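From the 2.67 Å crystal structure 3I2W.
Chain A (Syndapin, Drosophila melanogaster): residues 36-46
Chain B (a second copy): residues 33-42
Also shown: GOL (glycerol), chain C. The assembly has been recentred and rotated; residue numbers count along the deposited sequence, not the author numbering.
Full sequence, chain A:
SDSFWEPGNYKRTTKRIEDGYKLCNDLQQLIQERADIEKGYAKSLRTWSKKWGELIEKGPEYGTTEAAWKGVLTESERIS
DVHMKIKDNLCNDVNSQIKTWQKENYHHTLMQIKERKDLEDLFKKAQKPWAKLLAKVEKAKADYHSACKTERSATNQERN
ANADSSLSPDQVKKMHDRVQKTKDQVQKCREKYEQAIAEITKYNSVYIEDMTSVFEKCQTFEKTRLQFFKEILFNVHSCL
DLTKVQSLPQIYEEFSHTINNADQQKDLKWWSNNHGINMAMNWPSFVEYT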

ATOM      1  N   ASP A  36      11.367   5.408  -3.560  1.00 25.18           N
ATOM      2  CA  ASP A  36      11.501   4.438  -2.462  1.00 26.37           C
ATOM      3  C   ASP A  36      10.176   4.207  -1.749  1.00 26.29           C
ATOM      4  O   ASP A  36       9.878   3.098  -1.326  1.00 27.06           O
ATOM      5  N   ILE A  37       9.421   5.289  -1.603  1.00 26.13           N
ATOM      6  CA  ILE A  37       8.064   5.320  -1.141  1.00 25.29           C
ATOM      7  C   ILE A  37       7.157   4.512  -2.044  1.00 25.20           C
ATOM      8  O   ILE A  37       6.278   3.826  -1.557  1.00 25.74           O
ATOM      9  N   GLU A  38       7.353   4.555  -3.338  1.00 25.14           N
ATOM     10  CA  GLU A  38       6.450   3.820  -4.215  1.00 26.45           C
ATOM     11  C   GLU A  38       6.721   2.349  -3.962  1.00 27.79           C
ATOM     12  O   GLU A  38       5.810   1.508  -3.869  1.00 27.58           O
ATOM     13  N   LYS A  39       8.008   2.052  -3.819  1.00 28.81           N
ATOM     14  CA  LYS A  39       8.435   0.701  -3.616  1.00 29.69           C
ATOM     15  C   LYS A  39       7.890   0.263  -2.271  1.00 29.39           C
ATOM     16  O   LYS A  39       7.779  -0.891  -1.990  1.00 30.31           O
ATOM     17  N   GLY A  40       7.551   1.185  -1.411  1.00 29.53           N
ATOM     18  CA  GLY A  40       7.166   0.772  -0.080  1.00 30.22           C
ATOM     19  C   GLY A  40       5.741   0.298  -0.143  1.00 31.00           C
ATOM     20  O   GLY A  40       5.408  -0.731   0.423  1.00 32.02           O
ATOM     21  N   TYR A  41       4.916   1.064  -0.859  1.00 30.39           N
ATOM     22  CA  TYR A  41       3.542   0.755  -1.084  1.00 29.35           C
ATOM     23  C   TYR A  41       3.430  -0.602  -1.741  1.00 29.95           C
ATOM     24  O   TYR A  41       2.632  -1.398  -1.366  1.00 31.04           O
ATOM     25  N   ALA A  42       4.265  -0.873  -2.716  1.00 30.52           N
ATOM     26  CA  ALA A  42       4.163  -2.061  -3.485  1.00 29.93           C
ATOM     27  C   ALA A  42       4.605  -3.205  -2.614  1.00 30.64           C
ATOM     28  O   ALA A  42       4.057  -4.303  -2.705  1.00 31.92           O
ATOM     29  N   LYS A  43       5.590  -2.996  -1.758  1.00 30.14           N
ATOM     30  CA  LYS A  43       6.050  -4.158  -1.022  1.00 30.84           C
ATOM     31  C   LYS A  43       4.945  -4.531  -0.040  1.00 29.98           C
ATOM     32  O   LYS A  43       4.568  -5.678   0.056  1.00 30.72           O
ATOM     33  N   SER A  44       4.447  -3.536   0.678  1.00 28.51           N
ATOM     34  CA  SER A  44       3.310  -3.654   1.556  1.00 26.72           C
ATOM     35  C   SER A  44       2.100  -4.368   0.966  1.00 26.59           C
ATOM     36  O   SER A  44       1.521  -5.262   1.589  1.00 26.85           O
ATOM     37  N   LEU A  45       1.729  -3.975  -0.230  1.00 25.39           N
ATOM     38  CA  LEU A  45       0.639  -4.586  -0.852  1.00 25.67           C
ATOM     39  C   LEU A  45       0.869  -6.080  -0.954  1.00 26.62           C
ATOM     40  O   LEU A  45      -0.016  -6.840  -0.641  1.00 28.02           O
ATOM     41  N   ARG A  46       2.064  -6.506  -1.331  1.00 27.22           N
ATOM     42  CA  ARG A  46       2.334  -7.912  -1.569  1.00 27.26           C
ATOM     43  C   ARG A  46       2.442  -8.733  -0.303  1.00 27.89           C
ATOM     44  O   ARG A  46       2.064  -9.887  -0.250  1.00 27.85           O
TER
ATOM     45  N   GLU B  33      -6.691  -3.782   7.543  1.00 25.27           N
ATOM     46  CA  GLU B  33      -5.316  -3.929   7.208  1.00 24.92           C
ATOM     47  C   GLU B  33      -4.950  -3.208   5.945  1.00 25.96           C
ATOM     48  O   GLU B  33      -3.957  -2.516   5.947  1.00 28.02           O
ATOM     49  N   ARG B  34      -5.737  -3.320   4.883  1.00 25.91           N
ATOM     50  CA  ARG B  34      -5.482  -2.606   3.655  1.00 25.61           C
ATOM     51  C   ARG B  34      -5.520  -1.114   3.926  1.00 26.94           C
ATOM     52  O   ARG B  34      -4.718  -0.347   3.416  1.00 27.32           O
ATOM     53  N   ALA B  35      -6.495  -0.698   4.715  1.00 28.44           N
ATOM     54  CA  ALA B  35      -6.608   0.691   5.168  1.00 28.34           C
ATOM     55  C   ALA B  35      -5.355   1.213   5.791  1.00 28.27           C
ATOM     56  O   ALA B  35      -5.087   2.377   5.717  1.00 28.63           O
ATOM     57  N   ASP B  36      -4.603   0.377   6.477  1.00 29.53           N
ATOM     58  CA  ASP B  36      -3.439   0.888   7.169  1.00 30.52           C
ATOM     59  C   ASP B  36      -2.371   1.091   6.117  1.00 30.33           C
ATOM     60  O   ASP B  36      -1.632   2.055   6.143  1.00 30.53           O
ATOM     61  N   ILE B  37      -2.286   0.160   5.192  1.00 29.87           N
ATOM     62  CA  ILE B  37      -1.404   0.327   4.088  1.00 29.98           C
ATOM     63  C   ILE B  37      -1.677   1.635   3.331  1.00 30.59           C
ATOM     64  O   ILE B  37      -0.727   2.325   2.941  1.00 31.54           O
ATOM     65  N   GLU B  38      -2.932   2.015   3.161  1.00 30.54           N
ATOM     66  CA  GLU B  38      -3.183   3.228   2.404  1.00 30.93           C
ATOM     67  C   GLU B  38      -2.850   4.428   3.267  1.00 31.18           C
ATOM     68  O   GLU B  38      -2.213   5.346   2.779  1.00 31.90           O
ATOM     69  N   LYS B  39      -3.235   4.398   4.542  1.00 30.92           N
ATOM     70  CA  LYS B  39      -2.819   5.421   5.530  1.00 30.82           C
ATOM     71  C   LYS B  39      -1.332   5.561   5.468  1.00 30.20           C
ATOM     72  O   LYS B  39      -0.849   6.646   5.422  1.00 31.91           O
ATOM     73  N   GLY B  40      -0.599   4.453   5.424  1.00 29.77           N
ATOM     74  CA  GLY B  40       0.844   4.472   5.534  1.00 28.37           C
ATOM     75  C   GLY B  40       1.515   5.104   4.327  1.00 28.84           C
ATOM     76  O   GLY B  40       2.579   5.679   4.461  1.00 29.68           O
ATOM     77  N   TYR B  41       0.919   4.972   3.147  1.00 27.89           N
ATOM     78  CA  TYR B  41       1.528   5.434   1.946  1.00 27.37           C
ATOM     79  C   TYR B  41       1.371   6.935   2.015  1.00 28.05           C
ATOM     80  O   TYR B  41       2.325   7.674   1.833  1.00 27.87           O
ATOM     81  N   ALA B  42       0.153   7.376   2.297  1.00 28.69           N
ATOM     82  CA  ALA B  42      -0.197   8.793   2.353  1.00 29.22           C
ATOM     83  C   ALA B  42       0.640   9.471   3.424  1.00 29.88           C
ATOM     84  O   ALA B  42       1.182  10.535   3.261  1.00 28.95           O
TER

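The two helices run antiparallel, at 174°, with axes 9.9 Å apart at their closest, and the contact is built around the same residue from each copy. Y41(A) and Y41(B) have the nearest CA atoms across the pair, 5.9 Å, and both send CA-to-CB toward the partner. Both take chi1 near t (-171° and 169°) with chi2 close to 44°, and these matching conformations lay the rings one over the other as an offset stack, centroids 4.3 Å apart and planes 10° from parallel. A flat side chain suits this place, since two rings can overlap where the backbones come close; Y41(A) CD1 lies 3.7 Å from Y41(B) CB.

Each tyrosine also carries its hydroxyl across to a glutamate of the other chain. Y41(A) OH donates a hydrogen bond to E38(B) OE2 at 2.8 Å, and Y41(B) OH donates to E38(A) OE2 at 3.0 Å. Neither glutamate starts out facing its partner: CA-to-CB points away in E38(A) and sideways in E38(B). Chi1 and chi2 in m (-63° and -59°; -44° and -84°) fold each chain so that its carboxylate comes nearer, at the edge of the tyrosine ring and close to its plane, where a phenol hydroxyl can meet it. E38(B) OE2 is held as well by R34(B) NE, 2.7 Å away, in a salt bridge one helical turn along. R34(B), with chi1 t, chi2 p and chi3 t, bends its guanidinium into reach of this carboxylate, and L45(A) CD2 covers one guanidinium face, 3.8 Å from R34(B) NE.

Aliphatic side chains fill the space beside the rings. I37(B) points toward the other helix with chi1 m and chi2 t; its CG2 meets Y41(A) CE1 and L45(A) CD2, both at 3.8 Å. I37(A), also m and t but directed sideways, sets CG2 4.0 Å from Y41(B) CE1, at the ring edge. L45(A), again m and t, leaves its backbone sideways yet brings its end inward. S44(A) is small enough to point toward I37(B) without crowding it, CB to CG1 being 3.9 Å; its chi1 in m lets OG make a weak hydrogen bond to G40(A) O at 3.3 Å.

A glycerol, probably from the crystallisation liquor, bridges the helices: its O1 donates to I37(A) O at 3.0 Å, and its O2 donates weakly to G40(B) O at 2.9 Å. Glycine at G40(A) leaves room for it, because a CB there would lie 2.0 Å from GOL C1.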

ATOM      1  CB  ASP A  36      12.528   4.847  -1.440  1.00 26.50           C
ATOM      2  CG  ASP A  36      13.935   4.634  -1.902  1.00 32.06           C
ATOM      3  OD1 ASP A  36      14.165   3.853  -2.883  1.00 35.69           O
ATOM      4  OD2 ASP A  36      14.827   5.263  -1.252  1.00 37.62           O
ATOM      5  CB  ILE A  37       7.612   6.782  -1.016  1.00 24.68           C
ATOM      6  CG1 ILE A  37       8.344   7.410   0.160  1.00 26.69           C
ATOM      7  CG2 ILE A  37       6.158   6.902  -0.715  1.00 25.13           C
ATOM      8  CD1 ILE A  37       8.219   8.900   0.283  1.00 29.50           C
ATOM      9  CB  GLU A  38       6.711   4.151  -5.712  1.00 27.01           C
ATOM     10  CG  GLU A  38       6.470   5.606  -6.139  1.00 25.79           C
ATOM     11  CD  GLU A  38       5.039   6.036  -5.868  1.00 28.84           C
ATOM     12  OE1 GLU A  38       4.168   5.382  -6.434  1.00 31.60           O
ATOM     13  OE2 GLU A  38       4.759   6.995  -5.099  1.00 30.18           O
ATOM     14  CB  LYS A  39       9.960   0.632  -3.642  1.00 29.93           C
ATOM     15  CG  LYS A  39      10.555  -0.754  -3.628  1.00 32.61           C
ATOM     16  CD  LYS A  39      11.960  -0.793  -3.038  1.00 39.68           C
ATOM     17  CE  LYS A  39      12.745  -1.873  -3.826  1.00 45.04           C
ATOM     18  NZ  LYS A  39      13.731  -2.665  -3.010  1.00 50.65           N
ATOM     19  CB  TYR A  41       2.958   1.827  -1.984  1.00 29.23           C
ATOM     20  CG  TYR A  41       1.462   1.781  -2.168  1.00 26.80           C
ATOM     21  CD1 TYR A  41       0.619   1.578  -1.113  1.00 25.63           C
ATOM     22  CD2 TYR A  41       0.918   1.966  -3.392  1.00 24.49           C
ATOM     23  CE1 TYR A  41      -0.701   1.529  -1.300  1.00 27.29           C
ATOM     24  CE2 TYR A  41      -0.387   1.900  -3.588  1.00 23.41           C
ATOM     25  CZ  TYR A  41      -1.203   1.687  -2.561  1.00 25.74           C
ATOM     26  OH  TYR A  41      -2.553   1.705  -2.783  1.00 27.85           O
ATOM     27  CB  ALA A  42       5.053  -1.928  -4.673  1.00 30.05           C
ATOM     28  CB  LYS A  43       7.363  -3.932  -0.279  1.00 30.85           C
ATOM     29  CG  LYS A  43       8.593  -4.391  -1.002  1.00 35.21           C
ATOM     30  CD  LYS A  43       9.599  -4.891   0.046  1.00 45.60           C
ATOM     31  CE  LYS A  43      11.079  -4.505  -0.273  1.00 51.70           C
ATOM     32  NZ  LYS A  43      11.612  -5.032  -1.574  1.00 54.43           N
ATOM     33  CB  SER A  44       2.886  -2.270   1.950  1.00 25.66           C
ATOM     34  OG  SER A  44       3.715  -1.897   2.996  1.00 23.73           O
ATOM     35  CB  LEU A  45       0.372  -3.935  -2.202  1.00 25.34           C
ATOM     36  CG  LEU A  45      -0.242  -2.542  -1.977  1.00 22.86           C
ATOM     37  CD1 LEU A  45      -0.341  -1.861  -3.216  1.00 21.52           C
ATOM     38  CD2 LEU A  45      -1.609  -2.553  -1.333  1.00 22.85           C
ATOM     39  CB  ARG A  46       3.598  -8.025  -2.377  1.00 27.91           C
ATOM     40  CG  ARG A  46       3.464  -7.502  -3.822  1.00 28.06           C
ATOM     41  CD  ARG A  46       4.860  -7.440  -4.514  1.00 31.67           C
ATOM     42  NE  ARG A  46       4.739  -6.981  -5.925  1.00 35.86           N
ATOM     43  CZ  ARG A  46       5.746  -6.710  -6.770  1.00 33.78           C
ATOM     44  NH1 ARG A  46       7.023  -6.814  -6.393  1.00 34.04           N
ATOM     45  NH2 ARG A  46       5.468  -6.329  -8.013  1.00 32.74           N
TER
ATOM     46  CB  GLU B  33      -4.888  -5.374   7.242  1.00 24.41           C
ATOM     47  CG  GLU B  33      -4.276  -5.657   8.616  1.00 25.40           C
ATOM     48  CD  GLU B  33      -3.978  -7.122   8.978  1.00 26.90           C
ATOM     49  OE1 GLU B  33      -3.515  -7.903   8.136  1.00 27.54           O
ATOM     50  OE2 GLU B  33      -4.174  -7.480  10.166  1.00 32.37           O
ATOM     51  CB  ARG B  34      -6.577  -2.968   2.666  1.00 25.15           C
ATOM     52  CG  ARG B  34      -6.575  -2.251   1.304  1.00 24.77           C
ATOM     53  CD  ARG B  34      -5.220  -2.275   0.642  1.00 23.34           C
ATOM     54  NE  ARG B  34      -5.275  -1.698  -0.671  1.00 25.14           N
ATOM     55  CZ  ARG B  34      -5.583  -2.358  -1.773  1.00 25.19           C
ATOM     56  NH1 ARG B  34      -5.854  -3.641  -1.730  1.00 26.99           N
ATOM     57  NH2 ARG B  34      -5.604  -1.725  -2.930  1.00 24.40           N
ATOM     58  CB  ALA B  35      -7.725   0.798   6.165  1.00 28.19           C
ATOM     59  CB  ASP B  36      -2.915  -0.086   8.196  1.00 30.76           C
ATOM     60  CG  ASP B  36      -3.875  -0.351   9.306  1.00 35.33           C
ATOM     61  OD1 ASP B  36      -4.772   0.471   9.543  1.00 38.99           O
ATOM     62  OD2 ASP B  36      -3.713  -1.412   9.981  1.00 43.41           O
ATOM     63  CB  ILE B  37      -1.398  -0.900   3.198  1.00 29.20           C
ATOM     64  CG1 ILE B  37      -0.524  -1.934   3.866  1.00 28.96           C
ATOM     65  CG2 ILE B  37      -0.849  -0.592   1.829  1.00 28.62           C
ATOM     66  CD1 ILE B  37      -0.867  -3.343   3.506  1.00 32.35           C
ATOM     67  CB  GLU B  38      -4.583   3.281   1.810  1.00 30.67           C
ATOM     68  CG  GLU B  38      -5.032   1.965   1.173  1.00 32.07           C
ATOM     69  CD  GLU B  38      -4.545   1.819  -0.236  1.00 34.01           C
ATOM     70  OE1 GLU B  38      -4.675   2.784  -0.963  1.00 36.56           O
ATOM     71  OE2 GLU B  38      -4.042   0.757  -0.644  1.00 35.64           O
ATOM     72  CB  LYS B  39      -3.178   4.983   6.959  1.00 31.27           C
ATOM     73  CG  LYS B  39      -3.331   6.078   7.994  1.00 33.82           C
ATOM     74  CD  LYS B  39      -3.285   5.545   9.473  1.00 39.92           C
ATOM     75  CE  LYS B  39      -3.571   6.695  10.500  1.00 45.33           C
ATOM     76  NZ  LYS B  39      -4.822   7.544  10.126  1.00 46.26           N
ATOM     77  CB  TYR B  41       0.799   4.824   0.730  1.00 27.52           C
ATOM     78  CG  TYR B  41       1.101   5.362  -0.696  1.00 26.67           C
ATOM     79  CD1 TYR B  41       2.397   5.640  -1.133  1.00 27.79           C
ATOM     80  CD2 TYR B  41       0.081   5.537  -1.605  1.00 28.15           C
ATOM     81  CE1 TYR B  41       2.656   6.125  -2.429  1.00 28.28           C
ATOM     82  CE2 TYR B  41       0.322   6.006  -2.920  1.00 28.95           C
ATOM     83  CZ  TYR B  41       1.610   6.311  -3.310  1.00 29.16           C
ATOM     84  OH  TYR B  41       1.840   6.720  -4.607  1.00 29.79           O
ATOM     85  CB  ALA B  42      -1.674   8.941   2.664  1.00 27.88           C
TER
HETATM   86  C1  GOL C   1       6.266   2.650   2.497  1.00 56.74           C
HETATM   87  O1  GOL C   1       6.293   3.646   1.467  1.00 54.72           O
HETATM   88  C2  GOL C   1       4.983   2.671   3.352  1.00 53.91           C
HETATM   89  O2  GOL C   1       4.284   3.845   2.979  1.00 53.46           O
HETATM   90  C3  GOL C   1       4.146   1.382   3.159  1.00 52.90           C
HETATM   91  O3  GOL C   1       2.728   1.510   3.382  1.00 51.03           O